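Long-range contacts in trichosurin (Trichosurus vulpecula, PDB 2RA6), which probably binds and carries small hydrophobic molecules in the milk whey, holding 4-ethylphenol inside its lipocalin barrel in this crystal: residues B[92-97]-B[114-119]; B[35-40]-B[121-126]. The protein carries 1 engineered substitution. All blocks are in the same frame, centred on the assembly; numbering follows the deposited sequence.

Interaction 1: residues B[92-97]-B[114-119]. With ETY (4-ethylphenol), chain P.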
loop_
_atom_site.group_PDB
_atom_site.type_symbol
_atom_site.label_atom_id
_atom_site.label_comp_id
_atom_site.label_asym_id
_atom_site.label_seq_id
_atom_site.Cartn_x
_atom_site.Cartn_y
_atom_site.Cartn_z
ATOM N N ASN B 92 -2.936 14.360 0.882
ATOM C CA ASN B 92 -4.346 14.622 1.133
ATOM C C ASN B 92 -4.976 14.974 -0.210
ATOM O O ASN B 92 -4.758 16.064 -0.741
ATOM C CB ASN B 92 -4.514 15.788 2.117
ATOM C CG ASN B 92 -5.968 16.204 2.293
ATOM O OD1 ASN B 92 -6.856 15.363 2.429
ATOM N ND2 ASN B 92 -6.212 17.511 2.306
ATOM N N TYR B 93 -5.731 14.030 -0.764
ATOM C CA TYR B 93 -6.404 14.206 -2.048
ATOM C C TYR B 93 -7.419 13.086 -2.218
ATOM O O TYR B 93 -7.075 11.912 -2.083
ATOM C CB TYR B 93 -5.393 14.150 -3.193
ATOM C CG TYR B 93 -6.026 14.368 -4.547
ATOM C CD1 TYR B 93 -6.449 15.638 -4.944
ATOM C CD2 TYR B 93 -6.240 13.300 -5.418
ATOM C CE1 TYR B 93 -7.070 15.840 -6.176
ATOM C CE2 TYR B 93 -6.859 13.490 -6.650
ATOM C CZ TYR B 93 -7.271 14.763 -7.021
ATOM O OH TYR B 93 -7.883 14.958 -8.232
ATOM N N TYR B 94 -8.664 13.452 -2.514
ATOM C CA TYR B 94 -9.739 12.470 -2.673
ATOM C C TYR B 94 -9.671 11.525 -1.475
ATOM O O TYR B 94 -9.754 10.299 -1.613
ATOM C CB TYR B 94 -9.552 11.679 -3.967
ATOM C CG TYR B 94 -10.802 10.955 -4.418
ATOM C CD1 TYR B 94 -11.921 11.667 -4.847
ATOM C CD2 TYR B 94 -10.859 9.560 -4.438
ATOM C CE1 TYR B 94 -13.066 11.012 -5.290
ATOM C CE2 TYR B 94 -12.001 8.893 -4.880
ATOM C CZ TYR B 94 -13.098 9.629 -5.306
ATOM O OH TYR B 94 -14.221 8.984 -5.770
ATOM N N GLY B 95 -9.531 12.121 -0.295
ATOM C CA GLY B 95 -9.404 11.356 0.928
ATOM C C GLY B 95 -7.946 11.423 1.341
ATOM O O GLY B 95 -7.312 12.474 1.212
ATOM N N THR B 96 -7.406 10.321 1.844
ATOM C CA THR B 96 -6.004 10.291 2.238
ATOM C C THR B 96 -5.286 9.245 1.393
ATOM O O THR B 96 -5.912 8.309 0.896
ATOM C CB THR B 96 -5.829 9.951 3.740
ATOM O OG1 THR B 96 -6.332 8.638 4.006
ATOM C CG2 THR B 96 -6.575 10.960 4.605
ATOM N N ASN B 97 -3.976 9.406 1.225
ATOM C CA ASN B 97 -3.204 8.471 0.410
ATOM C C ASN B 97 -1.839 8.150 0.983
ATOM O O ASN B 97 -1.150 9.030 1.504
ATOM C CB ASN B 97 -2.944 9.054 -0.982
ATOM C CG ASN B 97 -4.202 9.479 -1.692
ATOM O OD1 ASN B 97 -4.814 8.701 -2.424
ATOM N ND2 ASN B 97 -4.592 10.732 -1.490
ATOM N N PHE B 114 -0.207 4.719 -5.356
ATOM C CA PHE B 114 -1.078 5.414 -4.419
ATOM C C PHE B 114 -2.044 4.444 -3.780
ATOM O O PHE B 114 -2.746 3.716 -4.479
ATOM C CB PHE B 114 -1.927 6.460 -5.140
ATOM C CG PHE B 114 -1.194 7.710 -5.485
ATOM C CD1 PHE B 114 -1.433 8.878 -4.777
ATOM C CD2 PHE B 114 -0.260 7.725 -6.511
ATOM C CE1 PHE B 114 -0.750 10.047 -5.084
ATOM C CE2 PHE B 114 0.426 8.891 -6.824
ATOM C CZ PHE B 114 0.180 10.049 -6.110
ATOM N N TYR B 115 -2.067 4.422 -2.458
ATOM C CA TYR B 115 -3.030 3.606 -1.743
ATOM C C TYR B 115 -3.982 4.678 -1.236
ATOM O O TYR B 115 -3.676 5.406 -0.288
ATOM C CB TYR B 115 -2.364 2.847 -0.595
ATOM C CG TYR B 115 -1.517 1.697 -1.094
ATOM C CD1 TYR B 115 -2.113 0.591 -1.707
ATOM C CD2 TYR B 115 -0.128 1.736 -1.006
ATOM C CE1 TYR B 115 -1.343 -0.446 -2.223
ATOM C CE2 TYR B 115 0.653 0.699 -1.521
ATOM C CZ TYR B 115 0.033 -0.384 -2.128
ATOM O OH TYR B 115 0.790 -1.410 -2.647
ATOM N N ASN B 116 -5.120 4.783 -1.910
ATOM C CA ASN B 116 -6.131 5.783 -1.601
ATOM C C ASN B 116 -7.209 5.270 -0.661
ATOM O O ASN B 116 -7.747 4.182 -0.853
ATOM C CB ASN B 116 -6.762 6.278 -2.913
ATOM C CG ASN B 116 -7.965 7.181 -2.688
ATOM O OD1 ASN B 116 -9.111 6.755 -2.854
ATOM N ND2 ASN B 116 -7.713 8.430 -2.302
ATOM N N TYR B 117 -7.506 6.064 0.362
ATOM C CA TYR B 117 -8.532 5.728 1.342
ATOM C C TYR B 117 -9.624 6.772 1.154
ATOM O O TYR B 117 -9.438 7.945 1.486
ATOM C CB TYR B 117 -7.947 5.808 2.753
ATOM C CG TYR B 117 -6.644 5.051 2.897
ATOM C CD1 TYR B 117 -6.605 3.663 2.773
ATOM C CD2 TYR B 117 -5.446 5.725 3.132
ATOM C CE1 TYR B 117 -5.405 2.967 2.880
ATOM C CE2 TYR B 117 -4.236 5.034 3.241
ATOM C CZ TYR B 117 -4.231 3.655 3.113
ATOM O OH TYR B 117 -3.052 2.957 3.221
ATOM N N HIS B 118 -10.749 6.336 0.598
ATOM C CA HIS B 118 -11.880 7.214 0.327
ATOM C C HIS B 118 -13.154 6.609 0.903
ATOM O O HIS B 118 -13.554 5.514 0.515
ATOM C CB HIS B 118 -12.049 7.392 -1.183
ATOM C CG HIS B 118 -13.030 8.460 -1.556
ATOM N ND1 HIS B 118 -12.738 9.799 -1.450
ATOM C CD2 HIS B 118 -14.304 8.383 -2.007
ATOM C CE1 HIS B 118 -13.792 10.509 -1.820
ATOM N NE2 HIS B 118 -14.754 9.673 -2.162
ATOM N N ASP B 119 -13.784 7.332 1.820
ATOM C CA ASP B 119 -15.014 6.873 2.459
ATOM C C ASP B 119 -14.880 5.447 2.991
ATOM O O ASP B 119 -15.776 4.618 2.818
ATOM C CB ASP B 119 -16.197 6.949 1.483
ATOM C CG ASP B 119 -16.474 8.362 1.003
ATOM O OD1 ASP B 119 -16.233 9.317 1.774
ATOM O OD2 ASP B 119 -16.948 8.518 -0.142
HETATM C C8 ETY P . 2.475 11.304 -8.506
HETATM C C7 ETY P . 3.237 11.429 -7.183
HETATM C CG ETY P . 3.110 12.781 -6.535
HETATM C C3 ETY P . 1.941 13.138 -5.812
HETATM C C2 ETY P . 1.822 14.405 -5.202
HETATM C C5 ETY P . 4.165 13.736 -6.632
HETATM C C6 ETY P . 4.054 15.008 -6.026
HETATM C C1 ETY P . 2.877 15.334 -5.312
HETATM O O1 ETY P . 2.764 16.561 -4.718
#

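Interaction 2: residues B[35-40]-B[121-126]. With ZN (zinc ion), chain L.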
loop_
_atom_site.group_PDB
_atom_site.type_symbol
_atom_site.label_atom_id
_atom_site.label_comp_id
_atom_site.label_asym_id
_atom_site.label_seq_id
_atom_site.Cartn_x
_atom_site.Cartn_y
_atom_site.Cartn_z
ATOM N N SER B 35 -5.399 1.197 -12.212
ATOM C CA SER B 35 -6.112 1.275 -10.951
ATOM C C SER B 35 -7.022 0.097 -10.721
ATOM O O SER B 35 -7.470 -0.551 -11.665
ATOM C CB SER B 35 -6.950 2.552 -10.892
ATOM O OG SER B 35 -7.646 2.658 -9.654
ATOM N N SER B 36 -7.289 -0.158 -9.447
ATOM C CA SER B 36 -8.185 -1.228 -9.052
ATOM C C SER B 36 -9.608 -0.819 -9.439
ATOM O O SER B 36 -10.484 -1.671 -9.595
ATOM C CB SER B 36 -8.071 -1.468 -7.541
ATOM O OG SER B 36 -8.159 -0.255 -6.820
ATOM N N ASP B 37 -9.830 0.484 -9.594
ATOM C CA ASP B 37 -11.133 1.012 -9.999
ATOM C C ASP B 37 -10.894 1.890 -11.223
ATOM O O ASP B 37 -10.438 3.031 -11.100
ATOM C CB ASP B 37 -11.752 1.849 -8.879
ATOM C CG ASP B 37 -13.197 2.234 -9.170
ATOM O OD1 ASP B 37 -13.511 2.533 -10.338
ATOM O OD2 ASP B 37 -14.005 2.241 -8.220
ATOM N N ARG B 38 -11.208 1.364 -12.403
ATOM C CA ARG B 38 -10.980 2.098 -13.642
ATOM C C ARG B 38 -11.638 3.469 -13.715
ATOM O O ARG B 38 -11.104 4.374 -14.353
ATOM C CB ARG B 38 -11.404 1.260 -14.855
ATOM C CG ARG B 38 -10.970 1.875 -16.181
ATOM C CD ARG B 38 -10.698 0.816 -17.239
ATOM N NE ARG B 38 -11.892 0.076 -17.630
ATOM C CZ ARG B 38 -12.785 0.505 -18.516
ATOM N NH1 ARG B 38 -12.623 1.678 -19.111
ATOM N NH2 ARG B 38 -13.841 -0.245 -18.809
ATOM N N SER B 39 -12.790 3.638 -13.069
ATOM C CA SER B 39 -13.469 4.930 -13.114
ATOM C C SER B 39 -12.586 6.031 -12.537
ATOM O O SER B 39 -12.716 7.197 -12.903
ATOM C CB SER B 39 -14.799 4.879 -12.348
ATOM O OG SER B 39 -14.599 4.933 -10.948
ATOM N N LEU B 40 -11.674 5.660 -11.643
ATOM C CA LEU B 40 -10.784 6.636 -11.027
ATOM C C LEU B 40 -9.810 7.267 -12.010
ATOM O O LEU B 40 -9.372 8.400 -11.803
ATOM C CB LEU B 40 -9.979 5.990 -9.902
ATOM C CG LEU B 40 -10.763 5.529 -8.672
ATOM C CD1 LEU B 40 -9.806 4.857 -7.698
ATOM C CD2 LEU B 40 -11.447 6.726 -8.019
ATOM N N LYS B 121 -13.026 3.090 1.943
ATOM C CA LYS B 121 -12.679 2.107 0.925
ATOM C C LYS B 121 -11.255 2.328 0.441
ATOM O O LYS B 121 -10.807 3.468 0.310
ATOM C CB LYS B 121 -13.628 2.198 -0.273
ATOM C CG LYS B 121 -13.359 1.131 -1.324
ATOM C CD LYS B 121 -14.294 1.249 -2.514
ATOM C CE LYS B 121 -13.965 0.201 -3.564
ATOM N NZ LYS B 121 -14.844 0.306 -4.764
ATOM N N VAL B 122 -10.552 1.236 0.174
ATOM C CA VAL B 122 -9.181 1.327 -0.303
ATOM C C VAL B 122 -9.088 1.024 -1.788
ATOM O O VAL B 122 -9.720 0.088 -2.293
ATOM C CB VAL B 122 -8.257 0.323 0.422
ATOM C CG1 VAL B 122 -6.817 0.551 -0.003
ATOM C CG2 VAL B 122 -8.409 0.452 1.923
ATOM N N ASN B 123 -8.311 1.834 -2.495
ATOM C CA ASN B 123 -8.084 1.599 -3.910
ATOM C C ASN B 123 -6.627 1.828 -4.188
ATOM O O ASN B 123 -5.945 2.530 -3.446
ATOM C CB ASN B 123 -8.919 2.523 -4.786
ATOM C CG ASN B 123 -10.265 1.917 -5.130
ATOM O OD1 ASN B 123 -10.357 0.865 -5.786
ATOM N ND2 ASN B 123 -11.313 2.568 -4.690
ATOM N N VAL B 124 -6.138 1.205 -5.244
ATOM C CA VAL B 124 -4.754 1.396 -5.608
ATOM C C VAL B 124 -4.719 2.049 -6.977
ATOM O O VAL B 124 -5.459 1.677 -7.890
ATOM C CB VAL B 124 -3.980 0.057 -5.634
ATOM C CG1 VAL B 124 -4.548 -0.867 -6.700
ATOM C CG2 VAL B 124 -2.500 0.323 -5.892
ATOM N N VAL B 125 -3.877 3.066 -7.098
ATOM C CA VAL B 125 -3.704 3.764 -8.360
ATOM C C VAL B 125 -2.201 3.775 -8.585
ATOM O O VAL B 125 -1.443 4.256 -7.745
ATOM C CB VAL B 125 -4.224 5.227 -8.306
ATOM C CG1 VAL B 125 -3.998 5.911 -9.647
ATOM C CG2 VAL B 125 -5.712 5.243 -7.963
ATOM N N ALA B 126 -1.776 3.216 -9.708
ATOM C CA ALA B 126 -0.364 3.161 -10.041
ATOM C C ALA B 126 -0.097 4.125 -11.186
ATOM O O ALA B 126 -0.852 4.185 -12.155
ATOM C CB ALA B 126 0.021 1.741 -10.439
HETATM ZN ZN ZN L . -15.883 2.895 -8.395
HETATM O O HOH W 1 -13.605 2.594 -5.560
#

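Interaction 1: residues B[92-97]-B[114-119]
The ring of Tyr94 lies flat over the imidazole of His118 in a face-to-face stack. The centroids are 3.6 Å apart and the planes differ by 2°, with ND1 of His118 over the centre of the tyrosine ring and Tyr94 CE2 over the centre of the imidazole. In both residues CG is anti to the backbone N (chi1 -163° for Tyr94 and -170° for His118), and the two side chains cross at about a right angle. Beside the stack, the carbonyl oxygen of Tyr94 takes two bonds: Asn116 ND2 bonds to Tyr94 O at 2.9 Å and almost straight, from above the carbonyl plane, while His118 ND1 gives a weak bond to the same oxygen.

The amide nitrogen of Asn116 spends its other N-H on Asn97 OD1, at 2.9 Å, again from above the acceptor's plane though within its own. In turn Asn97 ND2 reaches back to Tyr93 O, 2.8 Å away and on a lone pair, and also bonds to Leu91 O. A buried amide pair thus ties down the backbone turn at 93-95. Gly95 sits where a CB would fall 2.1 Å from Tyr117 O; its CA-H instead approaches that oxygen.

From here the strands pair regularly, Thr96 and Tyr117 exchanging two backbone bonds (Tyr117 N to Thr96 O, 2.8 Å). On this face Thr96 OG1 meets the edge of the Tyr117 ring at CD2 and bonds to Arg150 O of the second subunit. At the other end, inside the barrel, Phe114 CZ touches C7 of 4-ethylphenol at 3.5 Å. Strands 96-102 and 109-118 form one of the antiparallel hairpins of the lipocalin beta-barrel, and Phe114 belongs to its 4-ethylphenol pocket.

Interaction 2: residues B[35-40]-B[121-126]
Ser36 and Asn123 meet through their polar ends where the chain leaves strand 29-35 of the lipocalin barrel, beside strand 121-130. The hydroxyl of Ser36 stands between its own backbone N and carbonyl carbon (chi1 49°), and from there OG donates to Asn123 OD1 at 2.7 Å, in the carbonyl plane and on a lone pair. The same OG accepts the backbone N-H of Val124 at 2.9 Å with an angle of 167°, taking the part of a strand carbonyl, while Ser36 N bonds to Val124 O.

Ser35 pairs with Val125 as an antiparallel non-hydrogen-bonded pair. Its OG, anti to the backbone N, accepts from Asp37 N at 3.1 Å, which makes an ST turn as the chain leaves the sheet; Val124 O also lies close to this hydroxyl.

Leu40 comes in from the loop and crosses Asn123 obliquely. Its CD1 lies 3.8 Å from Asn123 CB and also reaches Val125 CG2; Phe47 touches Val125 as well.

Asp37 and Lys121 are set at about a right angle to each other. The lysine chain is fully extended, and NZ stops 4.0 Å from Asp37 OD2; a water donates to Asp37 OD2 and accepts from Lys121 NZ, with Asn123 ND2 doubtfully close to it. The nearby ammonium and zinc ion would be expected to stabilise the carboxylate. Ser39 OG donates to Asp37 OD1 from above the carboxylate plane, and Asp37 OD2 binds the zinc ion, which also has a ligand atom from elsewhere in the structure, at 2.0 Å.

Strands 109-118 and 121-130 are neighbours in the sheet and join the two contacts directly: Phe114 N lies 2.7 Å from Val125 O and Asn116 N lies 2.8 Å from Asn123 O, both probable hydrogen bonds. Along the chain, interaction 1 is nested inside the loop closed by interaction 2. Five touching residues are buried in each, but 35-40/121-126 is the more buried overall, despite its exposed Lys121. Interaction 1 relies on a ring stack, paired amides and regular strand bonds, and reaches the ligand; interaction 2 relies on serine hydroxyls, water and a metal-bound carboxylate. Both also touch the second subunit, through Thr96, Tyr115 and Tyr117 in one and Ser36, Val122 and Val124 in the other.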